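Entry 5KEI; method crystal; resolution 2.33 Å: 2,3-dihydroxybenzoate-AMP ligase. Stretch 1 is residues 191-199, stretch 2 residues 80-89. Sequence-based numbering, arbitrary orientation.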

ATOM      1  N   ARG A 191      -8.014  15.255 -23.053  1.00 53.76           N
ATOM      2  CA  ARG A 191      -7.664  15.378 -24.465  1.00 59.86           C
ATOM      3  C   ARG A 191      -8.264  16.656 -25.013  1.00 62.80           C
ATOM      4  O   ARG A 191      -9.309  17.104 -24.535  1.00 66.11           O
ATOM      5  CB  ARG A 191      -8.169  14.180 -25.274  1.00 55.41           C
ATOM      6  CG  ARG A 191      -7.833  12.812 -24.687  1.00 51.40           C
ATOM      7  CD  ARG A 191      -6.334  12.553 -24.618  1.00 54.54           C
ATOM      8  NE  ARG A 191      -6.058  11.130 -24.797  1.00 54.76           N
ATOM      9  CZ  ARG A 191      -6.008  10.238 -23.810  1.00 51.39           C
ATOM     10  NH1 ARG A 191      -6.208  10.629 -22.554  1.00 43.36           N
ATOM     11  NH2 ARG A 191      -5.756   8.954 -24.079  1.00 44.15           N
ATOM     12  N   ALA A 192      -7.606  17.248 -26.002  1.00 63.80           N
ATOM     13  CA  ALA A 192      -8.150  18.410 -26.702  1.00 79.10           C
ATOM     14  C   ALA A 192      -8.584  19.525 -25.748  1.00 80.88           C
ATOM     15  O   ALA A 192      -9.460  20.329 -26.070  1.00 79.53           O
ATOM     16  CB  ALA A 192      -9.329  17.986 -27.589  1.00 81.36           C
ATOM     17  N   ALA A 193      -7.992  19.549 -24.561  1.00 79.97           N
ATOM     18  CA  ALA A 193      -8.193  20.664 -23.657  1.00 80.19           C
ATOM     19  C   ALA A 193      -6.880  21.401 -23.582  1.00 81.24           C
ATOM     20  O   ALA A 193      -5.953  20.965 -22.897  1.00 77.11           O
ATOM     21  CB  ALA A 193      -8.645  20.205 -22.291  1.00 71.52           C
ATOM     22  N   PRO A 194      -6.790  22.512 -24.319  1.00 82.14           N
ATOM     23  CA  PRO A 194      -5.576  23.321 -24.349  1.00 78.90           C
ATOM     24  C   PRO A 194      -5.271  23.875 -22.963  1.00 82.00           C
ATOM     25  O   PRO A 194      -6.120  23.862 -22.059  1.00 79.90           O
ATOM     26  CB  PRO A 194      -5.917  24.436 -25.341  1.00 81.93           C
ATOM     27  CG  PRO A 194      -7.405  24.541 -25.279  1.00 81.71           C
ATOM     28  CD  PRO A 194      -7.893  23.141 -25.066  1.00 84.65           C
ATOM     29  N   GLY A 195      -4.050  24.361 -22.808  1.00 76.27           N
ATOM     30  CA  GLY A 195      -3.563  24.809 -21.525  1.00 65.95           C
ATOM     31  C   GLY A 195      -2.077  24.946 -21.717  1.00 69.73           C
ATOM     32  O   GLY A 195      -1.568  24.672 -22.807  1.00 66.91           O
ATOM     33  N   PRO A 196      -1.375  25.389 -20.670  1.00 77.81           N
ATOM     34  CA  PRO A 196       0.066  25.628 -20.761  1.00 73.71           C
ATOM     35  C   PRO A 196       0.885  24.579 -20.023  1.00 69.65           C
ATOM     36  O   PRO A 196       2.114  24.680 -20.016  1.00 67.22           O
ATOM     37  CB  PRO A 196       0.216  26.990 -20.087  1.00 70.79           C
ATOM     38  CG  PRO A 196      -0.837  26.940 -18.981  1.00 78.29           C
ATOM     39  CD  PRO A 196      -1.955  26.013 -19.465  1.00 76.90           C
ATOM     40  N   VAL A 197       0.205  23.597 -19.429  1.00 66.10           N
ATOM     41  CA  VAL A 197       0.792  22.689 -18.438  1.00 63.32           C
ATOM     42  C   VAL A 197       1.251  23.492 -17.229  1.00 60.48           C
ATOM     43  O   VAL A 197       2.142  24.335 -17.322  1.00 58.54           O
ATOM     44  CB  VAL A 197       1.963  21.868 -19.000  1.00 65.48           C
ATOM     45  CG1 VAL A 197       2.616  21.037 -17.888  1.00 54.33           C
ATOM     46  CG2 VAL A 197       1.474  20.997 -20.153  1.00 58.97           C
ATOM     47  N   PRO A 198       0.626  23.235 -16.081  1.00 60.44           N
ATOM     48  CA  PRO A 198       0.840  24.136 -14.948  1.00 56.43           C
ATOM     49  C   PRO A 198       2.274  24.079 -14.445  1.00 52.87           C
ATOM     50  O   PRO A 198       2.940  23.048 -14.558  1.00 54.23           O
ATOM     51  CB  PRO A 198      -0.149  23.618 -13.898  1.00 52.98           C
ATOM     52  CG  PRO A 198      -0.346  22.180 -14.240  1.00 44.72           C
ATOM     53  CD  PRO A 198      -0.194  22.060 -15.728  1.00 48.22           C
ATOM     54  N   GLU A 199       2.749  25.197 -13.919  1.00 54.93           N
ATOM     55  CA  GLU A 199       4.069  25.248 -13.313  1.00 56.57           C
ATOM     56  C   GLU A 199       3.951  24.973 -11.820  1.00 53.19           C
ATOM     57  O   GLU A 199       3.322  25.736 -11.087  1.00 57.38           O
ATOM     58  CB  GLU A 199       4.729  26.606 -13.565  1.00 60.89           C
ATOM     59  CG  GLU A 199       6.193  26.671 -13.134  1.00 68.44           C
ATOM     60  CD  GLU A 199       7.080  27.378 -14.150  1.00 77.26           C
ATOM     61  OE1 GLU A 199       7.571  28.490 -13.849  1.00 83.24           O
ATOM     62  OE2 GLU A 199       7.285  26.819 -15.253  1.00 70.47           O
TER
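Stretch 2 (80-89) ADRAAAGIAG

How do the two backbones lie against each other? Stretch 2 is helical from Ala80, continuing a helix that begins earlier in the chain, and its backbone bonds run from each amide to the carbonyl four residues back, as in Ala85 N to Asp81 O at 3.1 Å and Ala88 N to Ala84 O at 2.9 Å. Stretch 1 has no regular secondary structure, so there is no second axis against which to measure a crossing angle. Nor does it keep one direction along the helix. The CA atoms of Arg191 and Ala83 are 6.4 Å apart and those of Ala193 and Gly86 5.4 Å, so the loop first advances with the helix; it then bends, and the CA of Val197 comes to 4.4 Å from that of Ala85. No hydrogen bond joins the two stretches, and 494 Å² of surface, both sides summed, is buried by packing alone.

What meets the loop where it starts? Arg191 is the first residue after a helix to leave helical phi/psi, and the long side chain of Arg82 reaches this turn with its guanidinium. Arg82 NH2 lies 3.2 Å from Arg191 CA and 3.4 Å from Arg191 CB, although the CA-to-CB bond of Arg191 points away overall. The same Arg82 NH2 is 3.0 Å from Ala192 N, which sits at the edge of the guanidinium, near its plane. That distance would suit a hydrogen bond, but both nitrogens are donors and neither offers the other a lone pair, so the approach is only a close contact. Ala192 itself has positive phi and psi (52/24), and its CB points away from the helix.

How does the middle of the loop pass over the helix? Ala193 CB rests 4.2 Å from Gly86 CA, where the helix carries no side chain. Pro194 contributes little, its CB directed away. Gly195 then comes close, with its CA 3.6 Å from Ala85 CB; a CB on this glycine would point toward the helix and fall 2.4 Å from Ala85 CB, a clash, so the close passage depends on the bare CA. Pro196 follows at the same methyl group, Pro196 N lying 4.1 Å and Pro196 CD 4.4 Å from Ala85 CB. Ala85 thus serves as a small buried knob around which this part of the loop is wrapped.

Where does the loop settle after Ala85? Val197, with phi again positive at 62°, keeps its N 3.8 Å from Ala85 CB while its side chain, chi1 in t, sends CG2 back to the preceding turn, 3.3 Å from Asp81 O and 3.5 Å from Asp81 CB. The CA-to-CB bond of Pro198 points toward the helix, and its ring spans a turn of it: Pro198 CD is 3.8 Å from Ala84 O and 4.0 Å from Ala84 CB, and Pro198 CG is 3.8 Å from Ala88 CB. With Glu199 the loop has left, out of reach of the helix.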

ATOM      1  N   ALA A  80       0.255  13.126 -20.797  1.00 38.77           N
ATOM      2  CA  ALA A  80       0.265  13.528 -19.401  1.00 35.07           C
ATOM      3  C   ALA A  80       0.278  15.047 -19.276  1.00 37.97           C
ATOM      4  O   ALA A  80      -0.413  15.601 -18.420  1.00 35.19           O
ATOM      5  CB  ALA A  80       1.458  12.930 -18.676  1.00 35.33           C
ATOM      6  N   ASP A  81       1.077  15.706 -20.119  1.00 39.77           N
ATOM      7  CA  ASP A  81       1.134  17.172 -20.151  1.00 43.04           C
ATOM      8  C   ASP A  81      -0.249  17.733 -20.441  1.00 41.25           C
ATOM      9  O   ASP A  81      -0.738  18.620 -19.733  1.00 44.84           O
ATOM     10  CB  ASP A  81       2.135  17.684 -21.208  1.00 43.26           C
ATOM     11  CG  ASP A  81       3.581  17.725 -20.703  1.00 47.85           C
ATOM     12  OD1 ASP A  81       3.802  17.695 -19.473  1.00 53.12           O
ATOM     13  OD2 ASP A  81       4.508  17.790 -21.542  1.00 46.14           O
ATOM     14  N   ARG A  82      -0.884  17.200 -21.480  1.00 40.81           N
ATOM     15  CA  ARG A  82      -2.210  17.663 -21.878  1.00 45.91           C
ATOM     16  C   ARG A  82      -3.248  17.361 -20.813  1.00 42.82           C
ATOM     17  O   ARG A  82      -4.151  18.168 -20.563  1.00 46.19           O
ATOM     18  CB  ARG A  82      -2.624  17.039 -23.208  1.00 45.49           C
ATOM     19  CG  ARG A  82      -2.090  17.802 -24.407  1.00 52.28           C
ATOM     20  CD  ARG A  82      -2.304  17.012 -25.676  1.00 60.38           C
ATOM     21  NE  ARG A  82      -3.703  16.618 -25.829  1.00 70.95           N
ATOM     22  CZ  ARG A  82      -4.124  15.682 -26.673  1.00 68.74           C
ATOM     23  NH1 ARG A  82      -3.252  15.029 -27.435  1.00 66.47           N
ATOM     24  NH2 ARG A  82      -5.416  15.396 -26.750  1.00 67.23           N
ATOM     25  N   ALA A  83      -3.110  16.206 -20.174  1.00 40.01           N
ATOM     26  CA  ALA A  83      -4.053  15.813 -19.146  1.00 37.78           C
ATOM     27  C   ALA A  83      -3.903  16.758 -17.967  1.00 34.56           C
ATOM     28  O   ALA A  83      -4.879  17.109 -17.315  1.00 30.98           O
ATOM     29  CB  ALA A  83      -3.829  14.357 -18.729  1.00 37.55           C
ATOM     30  N   ALA A  84      -2.665  17.185 -17.719  1.00 35.85           N
ATOM     31  CA  ALA A  84      -2.345  18.057 -16.588  1.00 37.47           C
ATOM     32  C   ALA A  84      -2.923  19.475 -16.746  1.00 40.38           C
ATOM     33  O   ALA A  84      -3.443  20.058 -15.787  1.00 40.51           O
ATOM     34  CB  ALA A  84      -0.832  18.122 -16.393  1.00 33.24           C
ATOM     35  N   ALA A  85      -2.811  20.025 -17.953  1.00 43.05           N
ATOM     36  CA  ALA A  85      -3.405  21.319 -18.270  1.00 41.11           C
ATOM     37  C   ALA A  85      -4.920  21.248 -18.094  1.00 42.16           C
ATOM     38  O   ALA A  85      -5.517  22.131 -17.490  1.00 40.86           O
ATOM     39  CB  ALA A  85      -3.047  21.741 -19.680  1.00 43.63           C
ATOM     40  N   GLY A  86      -5.533  20.183 -18.611  1.00 45.89           N
ATOM     41  CA  GLY A  86      -6.965  19.971 -18.454  1.00 40.99           C
ATOM     42  C   GLY A  86      -7.388  19.967 -16.991  1.00 46.94           C
ATOM     43  O   GLY A  86      -8.387  20.607 -16.609  1.00 44.82           O
ATOM     44  N   ILE A  87      -6.614  19.256 -16.168  1.00 42.97           N
ATOM     45  CA  ILE A  87      -6.910  19.101 -14.745  1.00 42.30           C
ATOM     46  C   ILE A  87      -6.761  20.422 -13.999  1.00 41.07           C
ATOM     47  O   ILE A  87      -7.625  20.790 -13.205  1.00 42.27           O
ATOM     48  CB  ILE A  87      -6.002  18.035 -14.097  1.00 34.32           C
ATOM     49  CG1 ILE A  87      -6.458  16.632 -14.517  1.00 39.00           C
ATOM     50  CG2 ILE A  87      -6.038  18.159 -12.587  1.00 31.49           C
ATOM     51  CD1 ILE A  87      -5.375  15.543 -14.415  1.00 32.49           C
ATOM     52  N   ALA A  88      -5.654  21.121 -14.251  1.00 42.12           N
ATOM     53  CA  ALA A  88      -5.441  22.469 -13.726  1.00 44.13           C
ATOM     54  C   ALA A  88      -6.568  23.419 -14.165  1.00 44.29           C
ATOM     55  O   ALA A  88      -6.935  24.362 -13.446  1.00 43.03           O
ATOM     56  CB  ALA A  88      -4.076  23.008 -14.185  1.00 39.33           C
ATOM     57  N   GLY A  89      -7.118  23.148 -15.344  1.00 41.73           N
ATOM     58  CA  GLY A  89      -8.228  23.908 -15.884  1.00 45.55           C
ATOM     59  C   GLY A  89      -9.540  23.790 -15.122  1.00 44.10           C
ATOM     60  O   GLY A  89     -10.420  24.645 -15.264  1.00 48.56           O
TER